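Local coordinates for protein superoxide dismutase (Anaplasma phagocytophilum, PDB 3JS4) that probably converts superoxide radicals into oxygen and hydrogen peroxide by alternately reducing and oxidising the iron ion bound at its active site, at residues Val79-Ser84 against Arg89-Asn94; Glu72-Ile77 against Ala96-His101; His40-His45 against Phe103-Met108; Thr139-Gly144 against Leu162-Thr167. All coordinates share one frame; numbering follows the deposited sequence.

Contact 1: residues Val79-Ser84 against Arg89-Asn94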
loop_
_atom_site.group_PDB
_atom_site.type_symbol
_atom_site.label_atom_id
_atom_site.label_comp_id
_atom_site.label_asym_id
_atom_site.label_seq_id
_atom_site.Cartn_x
_atom_site.Cartn_y
_atom_site.Cartn_z
ATOM N N VAL A 79 2.853 -13.325 -7.200
ATOM C CA VAL A 79 2.597 -13.566 -8.609
ATOM C C VAL A 79 2.353 -15.061 -8.857
ATOM O O VAL A 79 1.367 -15.421 -9.485
ATOM C CB VAL A 79 3.746 -13.009 -9.484
ATOM C CG1 VAL A 79 3.549 -13.371 -10.957
ATOM C CG2 VAL A 79 3.871 -11.497 -9.293
ATOM N N LYS A 80 3.213 -15.926 -8.326
ATOM C CA LYS A 80 3.078 -17.375 -8.548
ATOM C C LYS A 80 1.768 -17.969 -7.998
ATOM O O LYS A 80 1.090 -18.752 -8.682
ATOM C CB LYS A 80 4.299 -18.110 -7.982
ATOM C CG LYS A 80 5.481 -18.159 -8.971
ATOM C CD LYS A 80 6.819 -18.300 -8.247
ATOM C CE LYS A 80 8.001 -18.169 -9.220
ATOM N NZ LYS A 80 9.286 -18.242 -8.485
ATOM N N ALA A 81 1.401 -17.573 -6.779
ATOM C CA ALA A 81 0.170 -18.046 -6.162
ATOM C C ALA A 81 -1.038 -17.566 -6.946
ATOM O O ALA A 81 -1.980 -18.334 -7.159
ATOM C CB ALA A 81 0.084 -17.577 -4.711
ATOM N N HIS A 82 -1.019 -16.307 -7.379
ATOM C CA HIS A 82 -2.117 -15.777 -8.176
ATOM C C HIS A 82 -2.264 -16.591 -9.474
ATOM O O HIS A 82 -3.382 -16.980 -9.838
ATOM C CB HIS A 82 -1.921 -14.270 -8.474
ATOM C CG HIS A 82 -3.155 -13.582 -8.973
ATOM N ND1 HIS A 82 -3.406 -13.375 -10.314
ATOM C CD2 HIS A 82 -4.225 -13.081 -8.309
ATOM C CE1 HIS A 82 -4.573 -12.766 -10.458
ATOM N NE2 HIS A 82 -5.087 -12.570 -9.253
ATOM N N ASN A 83 -1.150 -16.858 -10.162
ATOM C CA ASN A 83 -1.193 -17.604 -11.423
ATOM C C ASN A 83 -1.744 -19.026 -11.232
ATOM O O ASN A 83 -2.285 -19.606 -12.171
ATOM C CB ASN A 83 0.192 -17.671 -12.083
ATOM C CG ASN A 83 0.620 -16.340 -12.737
ATOM O OD1 ASN A 83 -0.198 -15.432 -12.979
ATOM N ND2 ASN A 83 1.907 -16.233 -13.039
ATOM N N SER A 84 -1.615 -19.573 -10.016
ATOM C CA SER A 84 -2.079 -20.933 -9.729
ATOM C C SER A 84 -3.600 -21.087 -9.669
ATOM O O SER A 84 -4.103 -22.214 -9.669
ATOM C CB SER A 84 -1.497 -21.423 -8.411
ATOM O OG SER A 84 -0.121 -21.686 -8.569
ATOM N N ARG A 89 -4.927 -19.626 -3.981
ATOM C CA ARG A 89 -5.689 -18.407 -3.640
ATOM C C ARG A 89 -5.502 -17.943 -2.189
ATOM O O ARG A 89 -5.323 -16.753 -1.934
ATOM C CB ARG A 89 -7.181 -18.560 -3.955
ATOM C CG ARG A 89 -7.987 -17.244 -3.799
ATOM C CD ARG A 89 -9.269 -17.207 -4.674
ATOM N NE ARG A 89 -8.963 -17.358 -6.101
ATOM C CZ ARG A 89 -9.420 -18.339 -6.894
ATOM N NH1 ARG A 89 -10.247 -19.281 -6.427
ATOM N NH2 ARG A 89 -9.047 -18.378 -8.169
ATOM N N ALA A 90 -5.559 -18.874 -1.246
ATOM C CA ALA A 90 -5.333 -18.507 0.156
ATOM C C ALA A 90 -3.899 -18.006 0.352
ATOM O O ALA A 90 -3.662 -17.033 1.051
ATOM C CB ALA A 90 -5.667 -19.693 1.101
ATOM N N ILE A 91 -2.934 -18.668 -0.277
ATOM C CA ILE A 91 -1.551 -18.231 -0.197
ATOM C C ILE A 91 -1.409 -16.833 -0.814
ATOM O O ILE A 91 -0.772 -15.964 -0.234
ATOM C CB ILE A 91 -0.590 -19.249 -0.848
ATOM C CG1 ILE A 91 -0.428 -20.474 0.079
ATOM C CG2 ILE A 91 0.757 -18.604 -1.105
ATOM C CD1 ILE A 91 0.275 -21.697 -0.584
ATOM N N PHE A 92 -2.019 -16.626 -1.981
ATOM C CA PHE A 92 -2.030 -15.306 -2.599
ATOM C C PHE A 92 -2.621 -14.230 -1.682
ATOM O O PHE A 92 -1.992 -13.192 -1.447
ATOM C CB PHE A 92 -2.776 -15.314 -3.938
ATOM C CG PHE A 92 -3.234 -13.942 -4.367
ATOM C CD1 PHE A 92 -2.309 -13.008 -4.823
ATOM C CD2 PHE A 92 -4.586 -13.574 -4.260
ATOM C CE1 PHE A 92 -2.718 -11.717 -5.205
ATOM C CE2 PHE A 92 -5.021 -12.278 -4.631
ATOM C CZ PHE A 92 -4.081 -11.341 -5.102
ATOM N N ASN A 93 -3.833 -14.465 -1.184
ATOM C CA ASN A 93 -4.485 -13.488 -0.302
ATOM C C ASN A 93 -3.570 -13.070 0.861
ATOM O O ASN A 93 -3.463 -11.876 1.175
ATOM C CB ASN A 93 -5.783 -14.063 0.281
ATOM C CG ASN A 93 -6.893 -14.220 -0.753
ATOM O OD1 ASN A 93 -6.900 -13.561 -1.801
ATOM N ND2 ASN A 93 -7.870 -15.071 -0.426
ATOM N N ASN A 94 -2.942 -14.050 1.526
ATOM C CA ASN A 94 -2.101 -13.740 2.691
ATOM C C ASN A 94 -0.747 -13.101 2.374
ATOM O O ASN A 94 -0.376 -12.105 3.029
ATOM C CB ASN A 94 -1.960 -14.950 3.647
ATOM C CG ASN A 94 -3.281 -15.274 4.336
ATOM O OD1 ASN A 94 -3.615 -14.689 5.369
ATOM N ND2 ASN A 94 -4.072 -16.169 3.720
#
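A81 and F92 bring the two helices together: the methyl CB of A81 lies 3.7 Å from CB of F92 and 3.6 Å from the backbone N of F92, so the small side chain sits right against the opposing main chain. The same methyl also meets I91, whose CG2 branch comes to 3.8 Å from A81 CB. Next to this apolar patch, H82 and F92 run side by side and form a T-shaped pair. The imidazole sends its CD2 corner over the middle of the phenyl face, 3.7 Å from F92 CZ, with the ring planes at 66° to each other. On both residues CG stands anti to the backbone N (chi1 160° for F92), which swings the two rings to one side of the interface.

Behind this first shell, F66 packs on I91, while L175 touches H82 and D171 touches F92. The helical segments 79-83 and 89-94 are joined by a short connection and run roughly antiparallel, their axes 7.9 Å apart at 144°, a tight alpha-alpha hairpin within the alpha-hairpin domain of the iron/manganese dismutases. Between the two segments, cohesion comes from van der Waals contact plus one ring pair; since a C-H of the imidazole meets the phenyl face, that pair probably does not depend on the charge of H82.

Contact 2: residues Glu72-Ile77 against Ala96-His101. With FE (Fe (III) ion), chain E.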
loop_
_atom_site.group_PDB
_atom_site.type_symbol
_atom_site.label_atom_id
_atom_site.label_comp_id
_atom_site.label_asym_id
_atom_site.label_seq_id
_atom_site.Cartn_x
_atom_site.Cartn_y
_atom_site.Cartn_z
ATOM N N GLU A 72 11.694 -11.701 1.668
ATOM C CA GLU A 72 12.257 -11.203 0.406
ATOM C C GLU A 72 11.618 -11.873 -0.801
ATOM O O GLU A 72 11.679 -11.351 -1.914
ATOM C CB GLU A 72 13.774 -11.421 0.364
ATOM C CG GLU A 72 14.384 -11.661 1.738
ATOM C CD GLU A 72 14.227 -13.110 2.208
ATOM O OE1 GLU A 72 14.402 -14.029 1.373
ATOM O OE2 GLU A 72 13.933 -13.326 3.402
ATOM N N SER A 73 11.016 -13.035 -0.580
ATOM C CA SER A 73 10.335 -13.756 -1.655
ATOM C C SER A 73 8.871 -13.352 -1.797
ATOM O O SER A 73 8.189 -13.867 -2.683
ATOM C CB SER A 73 10.406 -15.274 -1.433
ATOM O OG SER A 73 11.738 -15.742 -1.482
ATOM N N LEU A 74 8.378 -12.455 -0.941
ATOM C CA LEU A 74 6.937 -12.151 -0.942
ATOM C C LEU A 74 6.419 -11.735 -2.323
ATOM O O LEU A 74 5.375 -12.238 -2.783
ATOM C CB LEU A 74 6.551 -11.146 0.161
ATOM C CG LEU A 74 6.439 -11.706 1.588
ATOM C CD1 LEU A 74 6.270 -10.593 2.628
ATOM C CD2 LEU A 74 5.281 -12.721 1.696
ATOM N N GLY A 75 7.144 -10.833 -2.991
ATOM C CA GLY A 75 6.750 -10.358 -4.332
ATOM C C GLY A 75 6.612 -11.505 -5.329
ATOM O O GLY A 75 5.611 -11.595 -6.042
ATOM N N ASP A 76 7.592 -12.407 -5.338
ATOM C CA ASP A 76 7.568 -13.618 -6.168
ATOM C C ASP A 76 6.405 -14.563 -5.860
ATOM O O ASP A 76 5.801 -15.147 -6.770
ATOM C CB ASP A 76 8.880 -14.409 -5.994
ATOM C CG ASP A 76 10.051 -13.796 -6.746
ATOM O OD1 ASP A 76 9.850 -12.958 -7.663
ATOM O OD2 ASP A 76 11.194 -14.166 -6.411
ATOM N N ILE A 77 6.130 -14.737 -4.567
ATOM C CA ILE A 77 5.073 -15.637 -4.104
ATOM C C ILE A 77 3.706 -15.117 -4.534
ATOM O O ILE A 77 2.873 -15.893 -4.980
ATOM C CB ILE A 77 5.103 -15.820 -2.559
ATOM C CG1 ILE A 77 6.394 -16.552 -2.152
ATOM C CG2 ILE A 77 3.824 -16.531 -2.064
ATOM C CD1 ILE A 77 6.706 -16.504 -0.690
ATOM N N ALA A 96 -0.012 -11.460 -0.374
ATOM C CA ALA A 96 -0.305 -10.151 -0.950
ATOM C C ALA A 96 -0.642 -9.167 0.150
ATOM O O ALA A 96 -0.166 -8.021 0.141
ATOM C CB ALA A 96 -1.477 -10.238 -2.011
ATOM N N GLN A 97 -1.447 -9.600 1.117
ATOM C CA GLN A 97 -1.758 -8.694 2.232
ATOM C C GLN A 97 -0.530 -8.334 3.055
ATOM O O GLN A 97 -0.417 -7.192 3.533
ATOM C CB GLN A 97 -2.927 -9.205 3.096
ATOM C CG GLN A 97 -4.304 -9.103 2.369
ATOM C CD GLN A 97 -4.758 -7.668 2.183
ATOM O OE1 GLN A 97 -4.304 -6.964 1.280
ATOM N NE2 GLN A 97 -5.678 -7.234 3.020
ATOM N N ILE A 98 0.418 -9.269 3.205
ATOM C CA ILE A 98 1.634 -8.915 3.960
ATOM C C ILE A 98 2.436 -7.866 3.183
ATOM O O ILE A 98 2.855 -6.833 3.736
ATOM C CB ILE A 98 2.557 -10.119 4.262
ATOM C CG1 ILE A 98 1.871 -11.164 5.155
ATOM C CG2 ILE A 98 3.839 -9.611 4.949
ATOM C CD1 ILE A 98 2.628 -12.551 5.140
ATOM N N TRP A 99 2.644 -8.149 1.898
ATOM C CA TRP A 99 3.385 -7.240 1.004
ATOM C C TRP A 99 2.704 -5.862 0.976
ATOM O O TRP A 99 3.371 -4.831 1.105
ATOM C CB TRP A 99 3.474 -7.829 -0.429
ATOM C CG TRP A 99 4.462 -7.045 -1.328
ATOM C CD1 TRP A 99 5.770 -7.392 -1.618
ATOM C CD2 TRP A 99 4.214 -5.806 -2.025
ATOM N NE1 TRP A 99 6.341 -6.441 -2.436
ATOM C CE2 TRP A 99 5.414 -5.459 -2.702
ATOM C CE3 TRP A 99 3.092 -4.957 -2.146
ATOM C CZ2 TRP A 99 5.528 -4.293 -3.489
ATOM C CZ3 TRP A 99 3.207 -3.791 -2.928
ATOM C CH2 TRP A 99 4.425 -3.483 -3.601
ATOM N N ASN A 100 1.381 -5.836 0.807
ATOM C CA ASN A 100 0.640 -4.569 0.778
ATOM C C ASN A 100 0.764 -3.743 2.067
ATOM O O ASN A 100 0.900 -2.521 2.024
ATOM C CB ASN A 100 -0.849 -4.821 0.551
ATOM C CG ASN A 100 -1.148 -5.441 -0.808
ATOM O OD1 ASN A 100 -0.353 -5.345 -1.733
ATOM N ND2 ASN A 100 -2.326 -6.067 -0.925
ATOM N N HIS A 101 0.634 -4.396 3.213
ATOM C CA HIS A 101 0.781 -3.690 4.494
ATOM C C HIS A 101 2.213 -3.172 4.695
ATOM O O HIS A 101 2.399 -2.050 5.171
ATOM C CB HIS A 101 0.327 -4.573 5.673
ATOM C CG HIS A 101 -1.164 -4.681 5.780
ATOM N ND1 HIS A 101 -1.894 -5.598 5.045
ATOM C CD2 HIS A 101 -2.068 -3.946 6.475
ATOM C CE1 HIS A 101 -3.181 -5.455 5.328
ATOM N NE2 HIS A 101 -3.318 -4.443 6.170
HETATM FE FE FE E . -5.210 -3.334 6.409
HETATM O O HOH W 1 -5.985 -4.374 4.570
#
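L74, the first residue of the helix after a short 3-10 turn, reaches across to I98 with its CD1 branch, which lies 3.5 Å from CG2 of I98. The two side chains cross at about a right angle. With CG1 of I98 beside the backbone N (chi1 -63°), CG2 is the branch left facing the leucine. L74 also touches W99: its CB lies at the edge of the indole, near the ring plane, 4.2 Å from W99 CD1. L57 of helix 39-60 packs against both L74 and I98, making this a three-helix junction. G75 follows, and the indole comes close to its main chain, with W99 CD1 4.0 Å from G75 N. Here the start of helix 74-83 rests on the middle of helix 89-106, within the alpha-hairpin domain of the iron/manganese superoxide dismutases, and the latter helix carries a metal ligand close by, at H101. I77, nearly a turn after L74, packs on A95 and I91 of helix 89-106.

Past the packed residues on the second helix, H101 binds the iron through NE2 at 2.2 Å. Its other nitrogen, ND1, donates to Q97 O at 2.6 Å; the acceptor lies in the imidazole plane, which, with the iron bond, helps fix the rotation of the ring. That carbonyl also takes the backbone N-H of H101, the two donors arriving from opposite faces of its plane. N100 ND2 donates to Q97 OE1 in the plane of that carbonyl, steadying the amide whose NE2 makes a weak bond to the iron-bound water.

Contact 3: residues His40-His45 against Phe103-Met108. With FE (Fe (III) ion), chain E.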
loop_
_atom_site.group_PDB
_atom_site.type_symbol
_atom_site.label_atom_id
_atom_site.label_comp_id
_atom_site.label_asym_id
_atom_site.label_seq_id
_atom_site.Cartn_x
_atom_site.Cartn_y
_atom_site.Cartn_z
ATOM N N HIS A 40 -4.245 3.020 19.561
ATOM C CA HIS A 40 -5.128 1.854 19.526
ATOM C C HIS A 40 -5.324 1.324 18.086
ATOM O O HIS A 40 -5.246 0.111 17.833
ATOM C CB HIS A 40 -6.466 2.240 20.174
ATOM C CG HIS A 40 -7.462 1.122 20.267
ATOM N ND1 HIS A 40 -7.124 -0.159 20.657
ATOM C CD2 HIS A 40 -8.808 1.114 20.084
ATOM C CE1 HIS A 40 -8.212 -0.916 20.672
ATOM N NE2 HIS A 40 -9.245 -0.167 20.325
ATOM N N LEU A 41 -5.567 2.230 17.157
ATOM C CA LEU A 41 -5.788 1.823 15.759
ATOM C C LEU A 41 -4.514 1.242 15.150
ATOM O O LEU A 41 -4.544 0.205 14.486
ATOM C CB LEU A 41 -6.305 2.991 14.931
ATOM C CG LEU A 41 -6.462 2.805 13.412
ATOM C CD1 LEU A 41 -7.313 1.587 13.088
ATOM C CD2 LEU A 41 -7.110 4.077 12.881
ATOM N N LEU A 42 -3.384 1.889 15.407
ATOM C CA LEU A 42 -2.118 1.368 14.888
ATOM C C LEU A 42 -1.832 -0.025 15.454
ATOM O O LEU A 42 -1.357 -0.922 14.741
ATOM C CB LEU A 42 -0.956 2.310 15.240
ATOM C CG LEU A 42 0.413 1.916 14.647
ATOM C CD1 LEU A 42 0.367 1.738 13.103
ATOM C CD2 LEU A 42 1.460 2.948 15.041
ATOM N N ASP A 43 -2.102 -0.190 16.742
ATOM C CA ASP A 43 -1.853 -1.465 17.409
ATOM C C ASP A 43 -2.708 -2.583 16.798
ATOM O O ASP A 43 -2.207 -3.634 16.427
ATOM C CB ASP A 43 -2.083 -1.341 18.938
ATOM C CG ASP A 43 -1.943 -2.677 19.659
ATOM O OD1 ASP A 43 -0.824 -3.230 19.711
ATOM O OD2 ASP A 43 -2.960 -3.187 20.166
ATOM N N ARG A 44 -4.006 -2.337 16.681
ATOM C CA ARG A 44 -4.911 -3.328 16.138
ATOM C C ARG A 44 -4.628 -3.660 14.652
ATOM O O ARG A 44 -4.649 -4.835 14.257
ATOM C CB ARG A 44 -6.354 -2.887 16.388
ATOM C CG ARG A 44 -7.425 -3.903 15.990
ATOM C CD ARG A 44 -7.323 -5.280 16.666
ATOM N NE ARG A 44 -7.122 -5.238 18.116
ATOM C CZ ARG A 44 -7.298 -6.293 18.927
ATOM N NH1 ARG A 44 -7.695 -7.466 18.435
ATOM N NH2 ARG A 44 -7.106 -6.170 20.237
ATOM N N HIS A 45 -4.300 -2.649 13.852
ATOM C CA HIS A 45 -4.058 -2.862 12.428
ATOM C C HIS A 45 -2.763 -3.643 12.218
ATOM O O HIS A 45 -2.708 -4.590 11.433
ATOM C CB HIS A 45 -3.962 -1.496 11.727
ATOM C CG HIS A 45 -4.101 -1.565 10.239
ATOM N ND1 HIS A 45 -4.235 -0.434 9.459
ATOM C CD2 HIS A 45 -4.156 -2.620 9.388
ATOM C CE1 HIS A 45 -4.329 -0.791 8.187
ATOM N NE2 HIS A 45 -4.294 -2.107 8.119
ATOM N N PHE A 103 4.151 -2.189 2.418
ATOM C CA PHE A 103 4.224 -1.034 1.516
ATOM C C PHE A 103 3.473 0.155 2.115
ATOM O O PHE A 103 3.918 1.314 2.014
ATOM C CB PHE A 103 3.584 -1.389 0.159
ATOM C CG PHE A 103 4.138 -0.592 -1.008
ATOM C CD1 PHE A 103 5.429 -0.818 -1.465
ATOM C CD2 PHE A 103 3.358 0.367 -1.651
ATOM C CE1 PHE A 103 5.953 -0.085 -2.537
ATOM C CE2 PHE A 103 3.857 1.091 -2.724
ATOM C CZ PHE A 103 5.161 0.855 -3.182
ATOM N N TYR A 104 2.326 -0.138 2.736
ATOM C CA TYR A 104 1.484 0.897 3.339
ATOM C C TYR A 104 2.244 1.616 4.452
ATOM O O TYR A 104 2.195 2.850 4.542
ATOM C CB TYR A 104 0.243 0.225 3.916
ATOM C CG TYR A 104 -0.719 1.060 4.721
ATOM C CD1 TYR A 104 -1.312 2.210 4.188
ATOM C CD2 TYR A 104 -1.108 0.644 6.006
ATOM C CE1 TYR A 104 -2.245 2.942 4.925
ATOM C CE2 TYR A 104 -2.044 1.353 6.742
ATOM C CZ TYR A 104 -2.615 2.492 6.200
ATOM O OH TYR A 104 -3.516 3.192 6.943
ATOM N N TRP A 105 2.901 0.859 5.340
ATOM C CA TRP A 105 3.607 1.525 6.431
ATOM C C TRP A 105 4.720 2.428 5.924
ATOM O O TRP A 105 4.963 3.496 6.510
ATOM C CB TRP A 105 4.152 0.533 7.492
ATOM C CG TRP A 105 3.107 -0.433 8.027
ATOM C CD1 TRP A 105 3.164 -1.802 8.001
ATOM C CD2 TRP A 105 1.865 -0.098 8.661
ATOM N NE1 TRP A 105 2.044 -2.333 8.582
ATOM C CE2 TRP A 105 1.235 -1.317 9.009
ATOM C CE3 TRP A 105 1.243 1.121 9.010
ATOM C CZ2 TRP A 105 -0.004 -1.364 9.662
ATOM C CZ3 TRP A 105 0.006 1.080 9.642
ATOM C CH2 TRP A 105 -0.610 -0.164 9.958
ATOM N N GLN A 106 5.425 1.995 4.871
ATOM C CA GLN A 106 6.482 2.817 4.279
ATOM C C GLN A 106 5.937 4.054 3.543
ATOM O O GLN A 106 6.678 5.025 3.318
ATOM C CB GLN A 106 7.333 1.978 3.311
ATOM C CG GLN A 106 7.897 0.714 3.924
ATOM C CD GLN A 106 8.684 -0.111 2.928
ATOM O OE1 GLN A 106 8.166 -1.088 2.358
ATOM N NE2 GLN A 106 9.937 0.281 2.689
ATOM N N SER A 107 4.653 4.001 3.187
ATOM C CA SER A 107 3.959 5.046 2.448
ATOM C C SER A 107 3.503 6.201 3.354
ATOM O O SER A 107 2.834 7.127 2.903
ATOM C CB SER A 107 2.753 4.436 1.718
ATOM O OG SER A 107 3.194 3.569 0.656
ATOM N N MET A 108 3.842 6.137 4.636
ATOM C CA MET A 108 3.457 7.179 5.573
ATOM C C MET A 108 4.676 7.476 6.440
ATOM O O MET A 108 5.597 6.670 6.503
ATOM C CB MET A 108 2.298 6.707 6.463
ATOM C CG MET A 108 1.032 6.254 5.697
ATOM S SD MET A 108 -0.358 5.809 6.767
ATOM C CE MET A 108 0.160 4.190 7.394
HETATM FE FE FE E . -5.210 -3.334 6.409
HETATM O O HOH W 2 -4.239 2.303 9.601
HETATM O O HOH W 1 -5.985 -4.374 4.570
#
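H45 and W105 form the tight part of this contact: the indole turns its six-membered edge toward one face of the imidazole, CH2 3.7 Å from H45 ND1, in a T-shaped pair with planes at 68°. L42, nearly one turn earlier on the same helix, closes on the same end of the indole, its CD1 3.5 Å from W105 CZ3. The anti placement of CG in L42 relative to the backbone N (chi1 -175°) carries that methyl toward the tryptophan, although the backbones stay well apart. Y104 completes an aromatic cluster from another direction; its CE2 lies 3.5 Å from H45 CE1, the two rings meeting obliquely. Within its own segment, Y104 sets CD2 over one face of the indole and takes the methyl CE of M108 over a face of its own.

The looser part is bridged by one water beside these rings. It accepts from H45 ND1 at 2.7 Å and pairs with Y104 OH at 2.9 Å, lying in the plane of both rings. Besides this water, Y104 OH has Y203 OH as a further partner, and W105 NE1 is hydrogen-bonded to H50 ND1. H40, D43 and R44, on the outer side of the first helix, are exposed, though H40 and R44 also touch L194.

H45 NE2 binds the iron at 2.3 Å, alongside H101, D186 and H190. With its face against W105 and its ND1 on the water, the imidazole has both its tilt and its rotation constrained, which should keep NE2 directed at the metal.

Contact 4: residues Thr139-Gly144 against Leu162-Thr167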
loop_
_atom_site.group_PDB
_atom_site.type_symbol
_atom_site.label_atom_id
_atom_site.label_comp_id
_atom_site.label_asym_id
_atom_site.label_seq_id
_atom_site.Cartn_x
_atom_site.Cartn_y
_atom_site.Cartn_z
ATOM N N THR A 139 -8.385 11.188 -3.925
ATOM C CA THR A 139 -9.576 11.150 -3.060
ATOM C C THR A 139 -10.733 10.429 -3.763
ATOM O O THR A 139 -11.395 9.574 -3.173
ATOM C CB THR A 139 -10.007 12.579 -2.602
ATOM O OG1 THR A 139 -8.919 13.214 -1.909
ATOM C CG2 THR A 139 -11.227 12.525 -1.680
ATOM N N THR A 140 -10.934 10.753 -5.044
ATOM C CA THR A 140 -11.978 10.145 -5.868
ATOM C C THR A 140 -11.774 8.641 -5.946
ATOM O O THR A 140 -12.735 7.855 -5.907
ATOM C CB THR A 140 -11.947 10.769 -7.290
ATOM O OG1 THR A 140 -12.273 12.159 -7.188
ATOM C CG2 THR A 140 -12.933 10.093 -8.256
ATOM N N SER A 141 -10.511 8.247 -6.098
ATOM C CA SER A 141 -10.178 6.841 -6.247
ATOM C C SER A 141 -10.482 6.091 -4.939
ATOM O O SER A 141 -11.034 4.991 -4.956
ATOM C CB SER A 141 -8.726 6.673 -6.672
ATOM O OG SER A 141 -8.348 5.307 -6.676
ATOM N N GLY A 142 -10.171 6.712 -3.812
ATOM C CA GLY A 142 -10.421 6.058 -2.533
ATOM C C GLY A 142 -11.897 5.881 -2.229
ATOM O O GLY A 142 -12.297 4.852 -1.708
ATOM N N LEU A 143 -12.706 6.888 -2.548
ATOM C CA LEU A 143 -14.146 6.838 -2.258
ATOM C C LEU A 143 -14.855 5.954 -3.294
ATOM O O LEU A 143 -15.982 5.484 -3.063
ATOM C CB LEU A 143 -14.747 8.258 -2.213
ATOM C CG LEU A 143 -14.147 9.229 -1.190
ATOM C CD1 LEU A 143 -14.641 10.680 -1.351
ATOM C CD2 LEU A 143 -14.409 8.722 0.228
ATOM N N GLY A 144 -14.171 5.725 -4.418
ATOM C CA GLY A 144 -14.693 4.951 -5.535
ATOM C C GLY A 144 -14.487 3.444 -5.428
ATOM O O GLY A 144 -15.153 2.690 -6.120
ATOM N N LEU A 162 2.604 9.584 -13.874
ATOM C CA LEU A 162 2.028 9.076 -12.646
ATOM C C LEU A 162 0.535 8.871 -12.887
ATOM O O LEU A 162 -0.077 9.582 -13.694
ATOM C CB LEU A 162 2.252 10.062 -11.494
ATOM C CG LEU A 162 3.695 10.490 -11.181
ATOM C CD1 LEU A 162 3.681 11.608 -10.140
ATOM C CD2 LEU A 162 4.542 9.315 -10.659
ATOM N N LYS A 163 -0.027 7.862 -12.227
ATOM C CA LYS A 163 -1.458 7.592 -12.259
ATOM C C LYS A 163 -1.909 7.219 -10.851
ATOM O O LYS A 163 -1.105 6.745 -10.046
ATOM C CB LYS A 163 -1.768 6.413 -13.185
ATOM C CG LYS A 163 -1.460 6.607 -14.681
ATOM C CD LYS A 163 -2.396 7.570 -15.345
ATOM C CE LYS A 163 -1.929 7.892 -16.770
ATOM N NZ LYS A 163 -2.867 8.849 -17.409
ATOM N N VAL A 164 -3.194 7.418 -10.564
ATOM C CA VAL A 164 -3.812 6.812 -9.382
ATOM C C VAL A 164 -4.735 5.670 -9.833
ATOM O O VAL A 164 -5.567 5.863 -10.737
ATOM C CB VAL A 164 -4.593 7.844 -8.579
ATOM C CG1 VAL A 164 -5.280 7.178 -7.372
ATOM C CG2 VAL A 164 -3.652 8.994 -8.098
ATOM N N VAL A 165 -4.562 4.482 -9.244
ATOM C CA VAL A 165 -5.484 3.372 -9.502
ATOM C C VAL A 165 -5.917 2.739 -8.178
ATOM O O VAL A 165 -5.206 2.837 -7.196
ATOM C CB VAL A 165 -4.878 2.260 -10.425
ATOM C CG1 VAL A 165 -4.505 2.821 -11.816
ATOM C CG2 VAL A 165 -3.643 1.584 -9.786
ATOM N N SER A 166 -7.062 2.064 -8.149
ATOM C CA SER A 166 -7.417 1.295 -6.965
ATOM C C SER A 166 -7.526 -0.203 -7.273
ATOM O O SER A 166 -7.703 -0.624 -8.439
ATOM C CB SER A 166 -8.688 1.827 -6.304
ATOM O OG SER A 166 -9.779 1.839 -7.214
ATOM N N THR A 167 -7.360 -1.005 -6.229
ATOM C CA THR A 167 -7.549 -2.439 -6.353
ATOM C C THR A 167 -8.517 -2.968 -5.288
ATOM O O THR A 167 -8.700 -2.359 -4.222
ATOM C CB THR A 167 -6.219 -3.177 -6.240
ATOM O OG1 THR A 167 -5.606 -2.863 -4.975
ATOM C CG2 THR A 167 -5.280 -2.778 -7.407
HETATM O O HOH W 3 -11.735 3.795 -7.207
#
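With OG of S141 anti to its backbone N (chi1 173°) and CG1 of V164 placed likewise (178°), that valine methyl meets the serine side chain, CG1 of V164 lying 3.6 Å from S141 CB. The hydroxyl of S141 then settles beside the next inward-facing residue of the strand, its OG 3.5 Å from CB of S166. V165, between the two, turns its side chain to the other face of the strand.

On S166, OG falls between the backbone N and the carbonyl carbon, and from there it bonds a water at 2.8 Å and OE1 of Q145. The same water donates to S141 O at 2.6 Å, tying S141 of the helix to the strand by a polar bridge beside the van der Waals contact. Around the pair, F128 packs on V164, while V151 of the neighbouring strand touches S141.

The axes of helix 139-144 and strand 162-167 run nearly parallel, 8.1 Å apart and at 9°. A helix laid along an outer strand of a three-stranded antiparallel sheet in this way belongs to the alpha/beta C-terminal domain of the iron/manganese superoxide dismutases.

In the fold
Contacts 1, 2 and 3 all use helix 89-106, meeting it in turn near its start, middle and end. Contacts 1 and 2 pair it with helix 74-83, their centres 10 Å apart, and touch through I91 and I77. Contact 3 pairs it with helix 39-60. The centres of contacts 2 and 3 are 16 Å apart. In sequence, contact 1 falls between the two segments of contact 2, and both lie between those of contact 3. Contacts 2 and 3 converge on the iron, each supplying one histidine. Contact 4 follows later in the chain, in the C-terminal domain, the centres of contacts 3 and 4 being 19 Å apart. Strand 179-186, in the same beta-sheet, contributes D186, so the metal joins both parts.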